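Local coordinates for membrane-anchored mycosin mycp1 (Mycobacterium thermoresistibile, PDB 4HVL), which is a subtilisin-like serine protease of the S8 family and an essential component of the type VII (ESX-1) secretion system, at residues Arg160-Ala163 with Arg164-His168; Met23-Arg26 with Arg27-Ala31; Ala298-Gln302 with Asp303-Pro307; Thr194-Gly197 with Ala198-Tyr202. All coordinates share one frame; numbering follows the deposited sequence.

Interaction 1 (Arg160-Ala163 with Arg164-His168); sequences RSLA and RAIVH. With ZN (zinc ion), chain C.
The carbonyl oxygen of Ala163 receives two backbone N-H groups: Val167 N at 3.2 Å, nearly straight (168°), and Ile166 N in a weak, bent bond. One residue earlier, Leu162 O accepts Ile166 N at 2.9 Å, and Ser161 O takes Ala165 N. The Arg164 N to Arg160 O bond is long and weak. On top of this ladder the side chains meet one turn apart. Leu162 CG lies 3.9 Å from Ile166 CD1, the two chains crossing at a slant. This apolar ridge of helix 154-171, one of the helices flanking the parallel sheet of the subtilisin fold, faces Ile69 of strand 65-70, while Ile166 also meets Ala199 and Val200 of helix 194-206. Arg164 turns back along the helix through a bend at chi3 (-81°), which lays one face of its guanidinium over Ser161 CA, with NH2 3.7 Å from Ser161 CB. Its NH1 reaches the carbonyls of Glu16 and Gly18, in the N-terminal part of the chain, while Ser161 OG bonds to Ser158 O and Arg160 forms a salt bridge with Asp20. Further along, His168 ND1 binds a zinc ion at 2.1 Å, which Asp15 also binds.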
# COMPACT_ATOMS: atom_id res chain seq x y z
N ARG A 160 -7.34 -4.80 14.12
CA ARG A 160 -7.01 -4.16 15.38
C ARG A 160 -5.52 -3.78 15.45
O ARG A 160 -5.19 -2.66 15.87
CB ARG A 160 -7.45 -5.03 16.56
CG ARG A 160 -8.96 -5.01 16.79
CD ARG A 160 -9.32 -5.61 18.13
NE ARG A 160 -8.99 -7.02 18.12
CZ ARG A 160 -9.82 -7.99 17.71
NH1 ARG A 160 -11.03 -7.69 17.29
NH2 ARG A 160 -9.42 -9.26 17.73
N SER A 161 -4.61 -4.67 15.05
CA SER A 161 -3.15 -4.32 15.05
C SER A 161 -2.80 -3.23 14.01
O SER A 161 -1.90 -2.40 14.22
CB SER A 161 -2.28 -5.57 14.86
OG SER A 161 -2.37 -6.07 13.55
N LEU A 162 -3.51 -3.24 12.89
CA LEU A 162 -3.36 -2.21 11.89
C LEU A 162 -3.72 -0.82 12.42
O LEU A 162 -3.03 0.15 12.14
CB LEU A 162 -4.24 -2.52 10.68
CG LEU A 162 -4.09 -1.47 9.59
CD1 LEU A 162 -2.67 -1.51 9.01
CD2 LEU A 162 -5.14 -1.67 8.51
N ALA A 163 -4.83 -0.73 13.15
CA ALA A 163 -5.25 0.55 13.68
C ALA A 163 -4.15 1.12 14.55
O ALA A 163 -3.81 2.29 14.43
CB ALA A 163 -6.55 0.42 14.45
N ARG A 164 -3.56 0.31 15.42
CA ARG A 164 -2.45 0.78 16.25
C ARG A 164 -1.22 1.15 15.42
O ARG A 164 -0.49 2.11 15.73
CB ARG A 164 -2.07 -0.27 17.31
CG ARG A 164 -3.14 -0.49 18.37
CD ARG A 164 -2.67 -1.41 19.50
NE ARG A 164 -2.77 -2.84 19.14
CZ ARG A 164 -1.77 -3.63 18.77
NH1 ARG A 164 -0.52 -3.19 18.66
NH2 ARG A 164 -2.02 -4.90 18.46
N ALA A 165 -0.95 0.39 14.36
CA ALA A 165 0.19 0.67 13.52
C ALA A 165 0.06 2.02 12.81
O ALA A 165 1.07 2.71 12.59
CB ALA A 165 0.40 -0.46 12.49
N ILE A 166 -1.16 2.40 12.47
CA ILE A 166 -1.39 3.69 11.81
C ILE A 166 -1.16 4.81 12.83
O ILE A 166 -0.47 5.79 12.52
CB ILE A 166 -2.81 3.76 11.18
CG1 ILE A 166 -2.92 2.78 10.01
CG2 ILE A 166 -3.10 5.15 10.66
CD1 ILE A 166 -4.34 2.42 9.62
N VAL A 167 -1.67 4.64 14.07
CA VAL A 167 -1.41 5.61 15.15
C VAL A 167 0.10 5.76 15.35
O VAL A 167 0.66 6.89 15.34
CB VAL A 167 -2.12 5.22 16.48
CG1 VAL A 167 -1.67 6.10 17.63
CG2 VAL A 167 -3.63 5.35 16.33
N HIS A 168 0.77 4.63 15.54
CA HIS A 168 2.21 4.61 15.75
C HIS A 168 2.98 5.26 14.56
O HIS A 168 3.88 6.08 14.78
CB HIS A 168 2.65 3.19 16.03
CG HIS A 168 4.13 3.03 16.19
ND1 HIS A 168 4.81 3.42 17.32
CD2 HIS A 168 5.06 2.46 15.38
CE1 HIS A 168 6.09 3.12 17.20
NE2 HIS A 168 6.27 2.53 16.03
ZN ZN C . 4.23 4.42 19.12

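Interaction 2 (Met23-Arg26 with Arg27-Ala31); sequences MEQR and RVCAA
This is a surface contact at the end of a short strand of a two-stranded sheet, where a glutamine side chain hydrogen-bonds a backbone carbonyl two residues on as the chain leaves strand 23-25 for an irregular loop. Gln25 NE2 donates to Arg27 O at 2.7 Å with an N-H...O angle of 164°. The acceptor lies almost in the amide plane of Gln25, while the donor is tilted 21° from the plane of the Arg27 carbonyl. The glutamine reaches this far because it is fully stretched: CG is anti to the backbone N (chi1 -175°) and the chain continues straight beyond it. CG also passes 3.3 Å from Arg27 O, so the oxygen is approached by both CG and NE2. The same NE2 lies 3.4 Å from Cys29 SG, a plain approach to the sulfur that forms the disulfide with Cys98. Arg26, the residue between, bends at chi2 and chi3, and its NH1 makes a salt bridge of 2.6 Å to Glu24 OE1. Backbone bonding of Glu24 with Gln139 belongs to the antiparallel pairing of strand 23-25 with strand 138-140, whose Phe138 also touches Gln25; bonds from Arg26 and Arg27 to Ala137 continue it just past the strand ends.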
# COMPACT_ATOMS: atom_id res chain seq x y z
N MET A 23 2.06 -14.60 18.23
CA MET A 23 2.40 -15.04 16.88
C MET A 23 3.78 -15.70 16.92
O MET A 23 4.67 -15.22 17.65
CB MET A 23 2.48 -13.86 15.91
CG MET A 23 1.21 -13.07 15.68
SD MET A 23 -0.09 -14.01 14.85
CE MET A 23 0.48 -14.08 13.16
N GLU A 24 3.95 -16.77 16.13
CA GLU A 24 5.18 -17.55 16.12
C GLU A 24 5.61 -17.86 14.69
O GLU A 24 4.79 -18.27 13.85
CB GLU A 24 4.98 -18.85 16.90
CG GLU A 24 6.19 -19.79 16.85
CD GLU A 24 6.06 -21.01 17.76
OE1 GLU A 24 4.96 -21.25 18.29
OE2 GLU A 24 7.06 -21.74 17.90
N GLN A 25 6.91 -17.68 14.43
CA GLN A 25 7.46 -17.99 13.12
C GLN A 25 7.48 -19.50 12.92
O GLN A 25 8.16 -20.21 13.65
CB GLN A 25 8.86 -17.41 12.95
CG GLN A 25 9.41 -17.62 11.56
CD GLN A 25 10.74 -16.93 11.35
OE1 GLN A 25 11.23 -16.23 12.22
NE2 GLN A 25 11.30 -17.11 10.17
N ARG A 26 6.75 -19.97 11.91
CA ARG A 26 6.73 -21.39 11.56
C ARG A 26 7.54 -21.72 10.29
O ARG A 26 7.83 -22.88 10.04
CB ARG A 26 5.29 -21.84 11.35
CG ARG A 26 4.37 -21.61 12.55
CD ARG A 26 4.49 -22.68 13.62
NE ARG A 26 3.18 -22.93 14.25
CZ ARG A 26 2.76 -22.45 15.42
NH1 ARG A 26 3.52 -21.67 16.18
NH2 ARG A 26 1.54 -22.76 15.86
N ARG A 27 7.91 -20.72 9.51
CA ARG A 27 8.66 -20.95 8.28
C ARG A 27 9.93 -20.13 8.19
O ARG A 27 9.99 -18.99 8.67
CB ARG A 27 7.81 -20.60 7.07
CG ARG A 27 6.51 -21.36 6.93
CD ARG A 27 5.85 -20.93 5.63
NE ARG A 27 4.46 -21.35 5.53
CZ ARG A 27 3.58 -20.88 4.63
NH1 ARG A 27 3.95 -19.95 3.75
NH2 ARG A 27 2.33 -21.34 4.63
N VAL A 28 10.93 -20.70 7.51
CA VAL A 28 12.16 -19.98 7.16
C VAL A 28 11.84 -18.86 6.18
O VAL A 28 10.92 -18.95 5.37
CB VAL A 28 13.23 -20.94 6.59
CG1 VAL A 28 14.47 -20.17 6.13
CG2 VAL A 28 13.62 -21.98 7.62
N CYS A 29 12.58 -17.76 6.29
CA CYS A 29 12.26 -16.56 5.53
C CYS A 29 12.55 -16.75 4.04
O CYS A 29 13.52 -17.39 3.66
CB CYS A 29 13.06 -15.38 6.07
SG CYS A 29 12.62 -15.01 7.80
N ALA A 30 11.68 -16.18 3.23
CA ALA A 30 11.90 -16.13 1.78
C ALA A 30 12.87 -15.02 1.43
O ALA A 30 13.15 -14.13 2.25
CB ALA A 30 10.57 -15.89 1.07
N ALA A 31 13.41 -15.09 0.21
CA ALA A 31 14.21 -14.00 -0.37
C ALA A 31 13.77 -13.83 -1.82
O ALA A 31 13.37 -14.80 -2.46
CB ALA A 31 15.67 -14.34 -0.30

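Interaction 3 (Ala298-Gln302 with Asp303-Pro307); sequences ALQGQ and DGLVP
Strands 295-300 and 305-307 form a beta hairpin, and the pair Leu299-Val306 satisfies both of its backbone donors and both acceptors. Leu299 N donates to Val306 O at 2.9 Å, and Val306 N returns the bond to Leu299 O over the same distance, each with an N-H...O angle of 164°. This reciprocal pair is the hydrogen-bonded site of an antiparallel ladder; Gln300 and Leu305 follow as a non-hydrogen-bonded pair. The two acceptors also receive CA-H contacts, Leu305 CA lying 3.4 Å from Leu299 O and Ala298 CA near Val306 O. Towards the turn, Gly301 N reaches Gly304 O at 2.8 Å, but the bond is bent and the donor sits above the carbonyl plane. Gly304 has a positive phi (112°) that would press a side chain against the preceding carbonyl, and at Gly301 a CB would run into Val306 CG1 and Gly304 O. Outside the hairpin, the backbone of Ala298 is bonded to Thr33 of an N-terminal loop, which also touches Gln300 and Leu305. Leu299 and Val306 share one face of the sheet, where Leu299 CB meets Val306 CG2 at 4.0 Å. The side chains of Gln300 and Leu305 run side by side in the same direction, with Gln300 OE1 3.6 Å from Leu305 CD2.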
# COMPACT_ATOMS: atom_id res chain seq x y z
N ALA A 298 11.63 -11.45 -9.59
CA ALA A 298 10.97 -12.74 -9.46
C ALA A 298 10.90 -13.13 -7.99
O ALA A 298 11.73 -12.71 -7.18
CB ALA A 298 11.74 -13.80 -10.23
N LEU A 299 9.90 -13.95 -7.69
CA LEU A 299 9.72 -14.54 -6.38
C LEU A 299 9.54 -16.04 -6.53
O LEU A 299 9.13 -16.52 -7.59
CB LEU A 299 8.47 -13.94 -5.73
CG LEU A 299 8.61 -12.44 -5.52
CD1 LEU A 299 7.28 -11.84 -5.15
CD2 LEU A 299 9.68 -12.14 -4.47
N GLN A 300 9.82 -16.78 -5.45
CA GLN A 300 9.63 -18.22 -5.48
C GLN A 300 8.13 -18.47 -5.34
O GLN A 300 7.52 -18.01 -4.39
CB GLN A 300 10.42 -18.92 -4.36
CG GLN A 300 11.92 -18.65 -4.34
CD GLN A 300 12.64 -19.19 -5.56
OE1 GLN A 300 12.07 -19.95 -6.35
NE2 GLN A 300 13.90 -18.82 -5.71
N GLY A 301 7.54 -19.19 -6.29
CA GLY A 301 6.14 -19.58 -6.21
C GLY A 301 6.05 -21.06 -5.86
O GLY A 301 7.02 -21.65 -5.39
N GLN A 302 4.88 -21.65 -6.11
CA GLN A 302 4.63 -23.05 -5.78
C GLN A 302 5.28 -24.00 -6.77
O GLN A 302 5.91 -24.98 -6.36
CB GLN A 302 3.12 -23.32 -5.74
CG GLN A 302 2.48 -22.94 -4.41
CD GLN A 302 2.90 -23.88 -3.30
OE1 GLN A 302 3.65 -23.50 -2.40
NE2 GLN A 302 2.46 -25.13 -3.39
N ASP A 303 5.12 -23.73 -8.06
CA ASP A 303 5.75 -24.53 -9.11
C ASP A 303 6.85 -23.73 -9.82
O ASP A 303 6.97 -23.80 -11.04
CB ASP A 303 4.69 -25.02 -10.14
CG ASP A 303 4.31 -26.49 -9.96
OD1 ASP A 303 3.74 -26.82 -8.89
OD2 ASP A 303 4.56 -27.30 -10.89
N GLY A 304 7.65 -22.96 -9.08
CA GLY A 304 8.74 -22.17 -9.69
C GLY A 304 8.53 -20.67 -9.63
O GLY A 304 7.72 -20.18 -8.85
N LEU A 305 9.25 -19.93 -10.47
CA LEU A 305 9.27 -18.45 -10.38
C LEU A 305 7.95 -17.79 -10.76
O LEU A 305 7.27 -18.22 -11.69
CB LEU A 305 10.39 -17.88 -11.25
CG LEU A 305 11.77 -18.42 -10.89
CD1 LEU A 305 12.83 -17.82 -11.79
CD2 LEU A 305 12.10 -18.18 -9.43
N VAL A 306 7.61 -16.72 -10.04
CA VAL A 306 6.46 -15.90 -10.39
C VAL A 306 6.92 -14.44 -10.43
O VAL A 306 7.99 -14.10 -9.91
CB VAL A 306 5.28 -16.11 -9.41
CG1 VAL A 306 4.80 -17.55 -9.44
CG2 VAL A 306 5.67 -15.70 -8.00
N PRO A 307 6.15 -13.57 -11.11
CA PRO A 307 6.59 -12.18 -11.22
C PRO A 307 6.39 -11.43 -9.92
O PRO A 307 5.64 -11.88 -9.06
CB PRO A 307 5.68 -11.60 -12.33
CG PRO A 307 5.04 -12.78 -13.00
CD PRO A 307 4.98 -13.86 -11.97

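Interaction 4 (Thr194-Gly197 with Ala198-Tyr202); sequences TGVG and AAVNY
Ala198 opens the second turn of helix 194-206 by giving its backbone N-H to Thr194 O at 3.0 Å, with the donor in the carbonyl plane. Its CB also rests near Thr194 O, while the Thr194 hydroxyl is occupied by Asp192 just before the helix. Ala199 N bonds to Gly195 O at 2.9 Å, and the methyl of Ala199 touches two carbonyl oxygens, 3.4 Å from Gly195 O and close to Val196 O as well. That methyl packs against Ile166 and Val167 of helix 154-171, on which Val196 and Val200 also rest, through Ala163 and Ile166 respectively. Val200 N then reaches Val196 O at 2.9 Å. Because CG1 of Val200 stands anti to the backbone N (chi1 174°), CG2 lies anti to the carbonyl carbon, beside the backbone N, and is carried back toward the same acceptor, 3.2 Å from Val196 O. The valine pair meets more loosely through its methyls, Val196 CG1 to Val200 CG2 at 4.3 Å. Asn201 N makes the last of the four bonds to the first segment, at Gly197 O, and the straightest of them (167°). Its amide leads off elsewhere, OD1 accepting a bond from the side chain of His205 one turn on. Within the second segment Tyr202 N bonds to Ala198 O. The contact is therefore held by main-chain polarity: the four carbonyls of 194-197 all accept bonds within the helix, so what is left to face helix 154-171 is apolar, the alanine and valine side chains.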
# COMPACT_ATOMS: atom_id res chain seq x y z
N THR A 194 -13.90 0.30 13.89
CA THR A 194 -14.00 1.71 14.29
C THR A 194 -12.63 2.34 14.58
O THR A 194 -12.35 3.48 14.18
CB THR A 194 -14.96 1.77 15.53
OG1 THR A 194 -16.28 1.47 15.08
CG2 THR A 194 -14.99 3.11 16.19
N GLY A 195 -11.77 1.56 15.23
CA GLY A 195 -10.41 1.98 15.48
C GLY A 195 -9.59 2.28 14.25
O GLY A 195 -8.74 3.17 14.30
N VAL A 196 -9.81 1.55 13.15
CA VAL A 196 -9.04 1.80 11.94
C VAL A 196 -9.40 3.17 11.39
O VAL A 196 -8.51 3.96 11.05
CB VAL A 196 -9.20 0.69 10.88
CG1 VAL A 196 -8.44 1.04 9.59
CG2 VAL A 196 -8.74 -0.65 11.43
N GLY A 197 -10.69 3.44 11.32
CA GLY A 197 -11.20 4.73 10.87
C GLY A 197 -10.69 5.86 11.73
O GLY A 197 -10.28 6.89 11.22
N ALA A 198 -10.68 5.66 13.04
CA ALA A 198 -10.21 6.69 13.95
C ALA A 198 -8.71 6.92 13.76
O ALA A 198 -8.24 8.07 13.81
CB ALA A 198 -10.51 6.32 15.39
N ALA A 199 -7.95 5.84 13.51
CA ALA A 199 -6.51 5.96 13.31
C ALA A 199 -6.20 6.69 12.02
O ALA A 199 -5.32 7.54 11.99
CB ALA A 199 -5.86 4.59 13.31
N VAL A 200 -6.93 6.37 10.95
CA VAL A 200 -6.71 7.03 9.66
C VAL A 200 -7.00 8.51 9.81
O VAL A 200 -6.20 9.36 9.37
CB VAL A 200 -7.59 6.39 8.55
CG1 VAL A 200 -7.47 7.17 7.26
CG2 VAL A 200 -7.17 4.94 8.28
N ASN A 201 -8.12 8.82 10.46
CA ASN A 201 -8.49 10.22 10.74
C ASN A 201 -7.42 10.98 11.51
O ASN A 201 -7.14 12.13 11.18
CB ASN A 201 -9.82 10.28 11.49
CG ASN A 201 -10.32 11.70 11.70
OD1 ASN A 201 -10.63 12.40 10.75
ND2 ASN A 201 -10.42 12.11 12.95
N TYR A 202 -6.88 10.36 12.55
CA TYR A 202 -5.81 10.94 13.38
C TYR A 202 -4.56 11.21 12.53
O TYR A 202 -3.99 12.31 12.59
CB TYR A 202 -5.54 9.96 14.51
CG TYR A 202 -4.38 10.18 15.47
CD1 TYR A 202 -4.56 10.86 16.66
CD2 TYR A 202 -3.13 9.63 15.21
CE1 TYR A 202 -3.52 11.01 17.56
CE2 TYR A 202 -2.09 9.76 16.08
CZ TYR A 202 -2.28 10.45 17.26
OH TYR A 202 -1.24 10.59 18.12

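In the fold
Interactions 1 and 4 belong together: their centres lie 9 Å apart and helices 154-171 and 194-206 pack side by side, with Ala199 CB 3.3 Å from Ala163 O and Ile166 CG2 3.5 Å from Ala199 O. Interactions 2 and 3 lie farther out, 17 Å apart by centres and about 5 Å by nearest atoms, and do not touch; interactions 3 and 4, on opposite sides of the chain's centre, are 36 Å apart by centres. In interaction 3 the Leu299 side chain lies about 6 Å from that of His101, a predicted catalytic residue that binds a zinc ion with Ser312. Interaction 1 contributes His168 to a separate zinc site.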